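Long-range contact in haloalkane dehalogenase (Mycobacterium rhodesiae, PDB 4MJ3), which catalyses the hydrolytic cleavage of carbon–halogen bonds in haloalkanes, yielding an alcohol and a halide, as a member of the alpha/beta hydrolase family: residues L235-S249 with V264-A278. Sequence-based numbering, arbitrary orientation.
Sequences LGRFEKPFLSAFSDS and VPGARGQSHVTIAGA
Val264 lays CG2 over the centre of one face of the Phe242 ring in a CH-pi contact, 4.0 Å from the centroid, while its CG1 packs against Phe242 as well as the edge of the Phe238 ring. A beta-branched valine suits this place because its two methyls diverge to fill it. The His272 imidazole carries Gln270 O over one face, towards the rim. At its edge ND1 accepts a nearly straight bond from Ser244 N (3.0 Å, 169°) of strand 242-244; NE2 donates, somewhat out of the ring plane, to Ala267 O at 2.8 Å, fastening the ring back to the 3-10 segment 265-267. Histidine suits the spot because one nitrogen can accept while the other donates. Gly266 N bonds to Phe238 O, and its CA makes a CA-H...O contact with Lys240 O (3.2 Å), where there is room only for glycine. Further along, Val273 N and Ile275 N bond to Ser244 O and Phe246 O, and a water joins Ser244 OG, which also bonds to Glu257, with Phe246 N and Val273 O. Asp248 (chi1 61°) turns OD2 to Gly277 N at 3.1 Å. With strand 242-244 held on its other side by strand 140-145, the pairing borders the outer strand of the central sheet in the alpha/beta hydrolase fold.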
loop_
_atom_site.group_PDB
_atom_site.type_symbol
_atom_site.label_atom_id
_atom_site.label_comp_id
_atom_site.label_asym_id
_atom_site.label_seq_id
_atom_site.Cartn_x
_atom_site.Cartn_y
_atom_site.Cartn_z
ATOM N N LEU A 235 -14.883 -9.762 3.593
ATOM C CA LEU A 235 -14.837 -9.181 2.247
ATOM C C LEU A 235 -15.832 -9.816 1.299
ATOM O O LEU A 235 -16.345 -9.154 0.391
ATOM C CB LEU A 235 -13.445 -9.330 1.622
ATOM C CG LEU A 235 -12.414 -8.245 1.804
ATOM C CD1 LEU A 235 -11.223 -8.608 0.917
ATOM C CD2 LEU A 235 -12.965 -6.887 1.413
ATOM N N GLY A 236 -16.116 -11.103 1.499
ATOM C CA GLY A 236 -17.128 -11.799 0.717
ATOM C C GLY A 236 -18.558 -11.381 1.013
ATOM O O GLY A 236 -19.482 -11.836 0.336
ATOM N N ARG A 237 -18.741 -10.534 2.032
ATOM C CA ARG A 237 -20.031 -9.929 2.344
ATOM C C ARG A 237 -20.039 -8.418 2.085
ATOM O O ARG A 237 -21.014 -7.754 2.401
ATOM C CB ARG A 237 -20.387 -10.185 3.811
ATOM C CG ARG A 237 -20.425 -11.658 4.182
ATOM C CD ARG A 237 -20.947 -11.873 5.605
ATOM N NE ARG A 237 -19.974 -11.452 6.613
ATOM C CZ ARG A 237 -19.013 -12.220 7.137
ATOM N NH1 ARG A 237 -18.869 -13.498 6.780
ATOM N NH2 ARG A 237 -18.193 -11.707 8.043
ATOM N N PHE A 238 -18.952 -7.879 1.528
ATOM C CA PHE A 238 -18.823 -6.436 1.293
ATOM C C PHE A 238 -19.599 -6.082 0.031
ATOM O O PHE A 238 -19.182 -6.419 -1.082
ATOM C CB PHE A 238 -17.345 -6.044 1.179
ATOM C CG PHE A 238 -17.095 -4.552 1.124
ATOM C CD1 PHE A 238 -17.029 -3.810 2.288
ATOM C CD2 PHE A 238 -16.847 -3.927 -0.076
ATOM C CE1 PHE A 238 -16.775 -2.446 2.250
ATOM C CE2 PHE A 238 -16.622 -2.554 -0.132
ATOM C CZ PHE A 238 -16.574 -1.817 1.033
ATOM N N GLU A 239 -20.721 -5.388 0.206
ATOM C CA GLU A 239 -21.658 -5.076 -0.872
ATOM C C GLU A 239 -21.444 -3.698 -1.483
ATOM O O GLU A 239 -22.064 -3.365 -2.509
ATOM C CB GLU A 239 -23.089 -5.145 -0.335
ATOM C CG GLU A 239 -23.479 -6.510 0.188
ATOM C CD GLU A 239 -23.806 -7.494 -0.907
ATOM O OE1 GLU A 239 -23.928 -7.082 -2.081
ATOM O OE2 GLU A 239 -23.957 -8.687 -0.590
ATOM N N LYS A 240 -20.599 -2.894 -0.853
ATOM C CA LYS A 240 -20.339 -1.548 -1.322
ATOM C C LYS A 240 -19.392 -1.586 -2.525
ATOM O O LYS A 240 -18.764 -2.620 -2.800
ATOM C CB LYS A 240 -19.811 -0.657 -0.197
ATOM C CG LYS A 240 -20.920 -0.213 0.748
ATOM C CD LYS A 240 -20.417 0.566 1.951
ATOM C CE LYS A 240 -19.770 -0.362 2.967
ATOM N NZ LYS A 240 -19.340 0.378 4.177
ATOM N N PRO A 241 -19.306 -0.475 -3.258
ATOM C CA PRO A 241 -18.561 -0.521 -4.536
ATOM C C PRO A 241 -17.101 -0.956 -4.441
ATOM O O PRO A 241 -16.336 -0.461 -3.601
ATOM C CB PRO A 241 -18.678 0.918 -5.057
ATOM C CG PRO A 241 -19.961 1.393 -4.493
ATOM C CD PRO A 241 -20.016 0.809 -3.104
ATOM N N PHE A 242 -16.738 -1.889 -5.313
ATOM C CA PHE A 242 -15.396 -2.453 -5.364
ATOM C C PHE A 242 -14.946 -2.490 -6.826
ATOM O O PHE A 242 -15.632 -3.079 -7.675
ATOM C CB PHE A 242 -15.433 -3.855 -4.778
ATOM C CG PHE A 242 -14.069 -4.465 -4.622
ATOM C CD1 PHE A 242 -13.408 -4.998 -5.705
ATOM C CD2 PHE A 242 -13.470 -4.493 -3.374
ATOM C CE1 PHE A 242 -12.141 -5.554 -5.550
ATOM C CE2 PHE A 242 -12.220 -5.041 -3.213
ATOM C CZ PHE A 242 -11.564 -5.565 -4.306
ATOM N N LEU A 243 -13.810 -1.842 -7.106
ATOM C CA LEU A 243 -13.252 -1.745 -8.443
ATOM C C LEU A 243 -11.941 -2.502 -8.542
ATOM O O LEU A 243 -11.044 -2.337 -7.700
ATOM C CB LEU A 243 -12.980 -0.280 -8.815
ATOM C CG LEU A 243 -12.514 -0.049 -10.265
ATOM C CD1 LEU A 243 -13.683 -0.213 -11.227
ATOM C CD2 LEU A 243 -11.886 1.319 -10.446
ATOM N N SER A 244 -11.853 -3.351 -9.552
ATOM C CA SER A 244 -10.611 -4.011 -9.911
ATOM C C SER A 244 -9.939 -3.152 -10.970
ATOM O O SER A 244 -10.510 -2.947 -12.036
ATOM C CB SER A 244 -10.896 -5.413 -10.460
ATOM O OG SER A 244 -9.689 -6.061 -10.803
ATOM N N ALA A 245 -8.728 -2.681 -10.670
ATOM C CA ALA A 245 -7.922 -1.854 -11.552
ATOM C C ALA A 245 -6.463 -2.314 -11.556
ATOM O O ALA A 245 -5.530 -1.519 -11.383
ATOM C CB ALA A 245 -8.035 -0.393 -11.136
ATOM N N PHE A 246 -6.276 -3.612 -11.798
ATOM C CA PHE A 246 -4.960 -4.210 -11.954
ATOM C C PHE A 246 -4.364 -3.813 -13.311
ATOM O O PHE A 246 -5.087 -3.430 -14.251
ATOM C CB PHE A 246 -5.037 -5.745 -11.886
ATOM C CG PHE A 246 -5.276 -6.312 -10.518
ATOM C CD1 PHE A 246 -6.310 -5.850 -9.690
ATOM C CD2 PHE A 246 -4.479 -7.364 -10.052
ATOM C CE1 PHE A 246 -6.535 -6.430 -8.448
ATOM C CE2 PHE A 246 -4.716 -7.964 -8.808
ATOM C CZ PHE A 246 -5.725 -7.480 -7.995
ATOM N N SER A 247 -3.038 -3.879 -13.419
ATOM C CA SER A 247 -2.354 -3.649 -14.681
ATOM C C SER A 247 -2.150 -4.943 -15.439
ATOM O O SER A 247 -2.465 -6.034 -14.934
ATOM C CB SER A 247 -1.009 -2.946 -14.438
ATOM O OG SER A 247 -0.099 -3.823 -13.796
ATOM N N ASP A 248 -1.625 -4.831 -16.658
ATOM C CA ASP A 248 -1.501 -5.985 -17.545
ATOM C C ASP A 248 -0.143 -6.676 -17.543
ATOM O O ASP A 248 0.021 -7.691 -18.216
ATOM C CB ASP A 248 -1.893 -5.590 -18.985
ATOM C CG ASP A 248 -1.021 -4.512 -19.576
ATOM O OD1 ASP A 248 -0.081 -4.017 -18.922
ATOM O OD2 ASP A 248 -1.299 -4.106 -20.735
ATOM N N SER A 249 0.828 -6.126 -16.812
ATOM C CA SER A 249 2.197 -6.618 -16.910
ATOM C C SER A 249 2.812 -6.883 -15.549
ATOM O O SER A 249 3.974 -6.561 -15.321
ATOM C CB SER A 249 3.060 -5.632 -17.719
ATOM O OG SER A 249 2.450 -5.322 -18.977
ATOM N N VAL A 264 -15.838 -10.528 -4.098
ATOM C CA VAL A 264 -16.470 -9.378 -3.444
ATOM C C VAL A 264 -17.798 -9.043 -4.111
ATOM O O VAL A 264 -17.826 -8.683 -5.295
ATOM C CB VAL A 264 -15.566 -8.145 -3.523
ATOM C CG1 VAL A 264 -16.172 -6.978 -2.750
ATOM C CG2 VAL A 264 -14.184 -8.486 -2.976
ATOM N N PRO A 265 -18.915 -9.167 -3.372
ATOM C CA PRO A 265 -20.220 -8.934 -4.023
ATOM C C PRO A 265 -20.352 -7.534 -4.628
ATOM O O PRO A 265 -20.969 -7.376 -5.682
ATOM C CB PRO A 265 -21.237 -9.139 -2.898
ATOM C CG PRO A 265 -20.518 -9.857 -1.814
ATOM C CD PRO A 265 -19.052 -9.647 -1.986
ATOM N N GLY A 266 -19.757 -6.543 -3.965
ATOM C CA GLY A 266 -19.789 -5.159 -4.440
ATOM C C GLY A 266 -19.016 -4.894 -5.729
ATOM O O GLY A 266 -19.081 -3.786 -6.273
ATOM N N ALA A 267 -18.264 -5.881 -6.206
ATOM C CA ALA A 267 -17.642 -5.793 -7.536
ATOM C C ALA A 267 -18.630 -6.025 -8.668
ATOM O O ALA A 267 -18.374 -5.627 -9.804
ATOM C CB ALA A 267 -16.487 -6.767 -7.634
ATOM N N ARG A 268 -19.758 -6.664 -8.362
ATOM C CA ARG A 268 -20.762 -7.010 -9.390
ATOM C C ARG A 268 -21.320 -5.699 -9.965
ATOM O O ARG A 268 -21.717 -4.807 -9.217
ATOM C CB ARG A 268 -21.881 -7.882 -8.796
ATOM C CG ARG A 268 -21.452 -9.273 -8.321
ATOM N N GLY A 269 -21.284 -5.576 -11.290
ATOM C CA GLY A 269 -21.820 -4.421 -12.004
ATOM C C GLY A 269 -20.926 -3.200 -12.111
ATOM O O GLY A 269 -21.300 -2.214 -12.736
ATOM N N GLN A 270 -19.754 -3.243 -11.486
ATOM C CA GLN A 270 -18.803 -2.147 -11.573
ATOM C C GLN A 270 -18.001 -2.317 -12.864
ATOM O O GLN A 270 -17.766 -3.436 -13.307
ATOM C CB GLN A 270 -17.866 -2.128 -10.345
ATOM C CG GLN A 270 -18.567 -1.860 -9.026
ATOM C CD GLN A 270 -19.153 -0.460 -8.946
ATOM O OE1 GLN A 270 -18.645 0.478 -9.552
ATOM N NE2 GLN A 270 -20.198 -0.306 -8.158
ATOM N N SER A 271 -17.527 -1.203 -13.406
ATOM C CA SER A 271 -16.791 -1.203 -14.655
ATOM C C SER A 271 -15.307 -1.368 -14.439
ATOM O O SER A 271 -14.555 -0.391 -14.452
ATOM C CB SER A 271 -17.075 0.081 -15.432
ATOM O OG SER A 271 -18.412 0.056 -15.898
ATOM N N HIS A 272 -14.892 -2.622 -14.271
ATOM C CA HIS A 272 -13.512 -2.931 -13.955
ATOM C C HIS A 272 -12.649 -2.591 -15.148
ATOM O O HIS A 272 -13.098 -2.609 -16.296
ATOM C CB HIS A 272 -13.351 -4.381 -13.539
ATOM C CG HIS A 272 -14.296 -4.790 -12.454
ATOM N ND1 HIS A 272 -14.198 -4.299 -11.172
ATOM C CD2 HIS A 272 -15.401 -5.570 -12.476
ATOM C CE1 HIS A 272 -15.200 -4.768 -10.447
ATOM N NE2 HIS A 272 -15.950 -5.535 -11.219
ATOM N N VAL A 273 -11.420 -2.224 -14.854
ATOM C CA VAL A 273 -10.487 -1.812 -15.876
ATOM C C VAL A 273 -9.193 -2.595 -15.754
ATOM O O VAL A 273 -8.851 -3.080 -14.686
ATOM C CB VAL A 273 -10.216 -0.287 -15.767
ATOM C CG1 VAL A 273 -11.502 0.507 -15.993
ATOM C CG2 VAL A 273 -9.646 0.096 -14.418
ATOM N N THR A 274 -8.500 -2.738 -16.875
ATOM C CA THR A 274 -7.127 -3.209 -16.876
ATOM C C THR A 274 -6.277 -2.022 -17.291
ATOM O O THR A 274 -6.503 -1.441 -18.359
ATOM C CB THR A 274 -6.927 -4.388 -17.832
ATOM O OG1 THR A 274 -7.771 -5.477 -17.435
ATOM C CG2 THR A 274 -5.485 -4.858 -17.785
ATOM N N ILE A 275 -5.337 -1.626 -16.435
ATOM C CA ILE A 275 -4.456 -0.496 -16.719
ATOM C C ILE A 275 -3.364 -1.006 -17.662
ATOM O O ILE A 275 -2.498 -1.796 -17.267
ATOM C CB ILE A 275 -3.843 0.099 -15.435
ATOM C CG1 ILE A 275 -4.932 0.573 -14.466
ATOM C CG2 ILE A 275 -2.865 1.233 -15.758
ATOM C CD1 ILE A 275 -5.829 1.662 -15.017
ATOM N N ALA A 276 -3.427 -0.567 -18.919
ATOM C CA ALA A 276 -2.541 -1.055 -19.966
ATOM C C ALA A 276 -1.157 -0.439 -19.865
ATOM O O ALA A 276 -1.017 0.722 -19.521
ATOM C CB ALA A 276 -3.130 -0.750 -21.346
ATOM N N GLY A 277 -0.144 -1.235 -20.187
ATOM C CA GLY A 277 1.235 -0.753 -20.257
ATOM C C GLY A 277 1.819 -0.388 -18.910
ATOM O O GLY A 277 2.569 0.576 -18.799
ATOM N N ALA A 278 1.520 -1.190 -17.886
ATOM C CA ALA A 278 2.046 -0.930 -16.562
ATOM C C ALA A 278 2.442 -2.213 -15.852
ATOM O O ALA A 278 1.759 -3.227 -15.959
ATOM C CB ALA A 278 1.041 -0.139 -15.728
HETATM O O HOH W 1 -8.403 -5.212 -13.102
#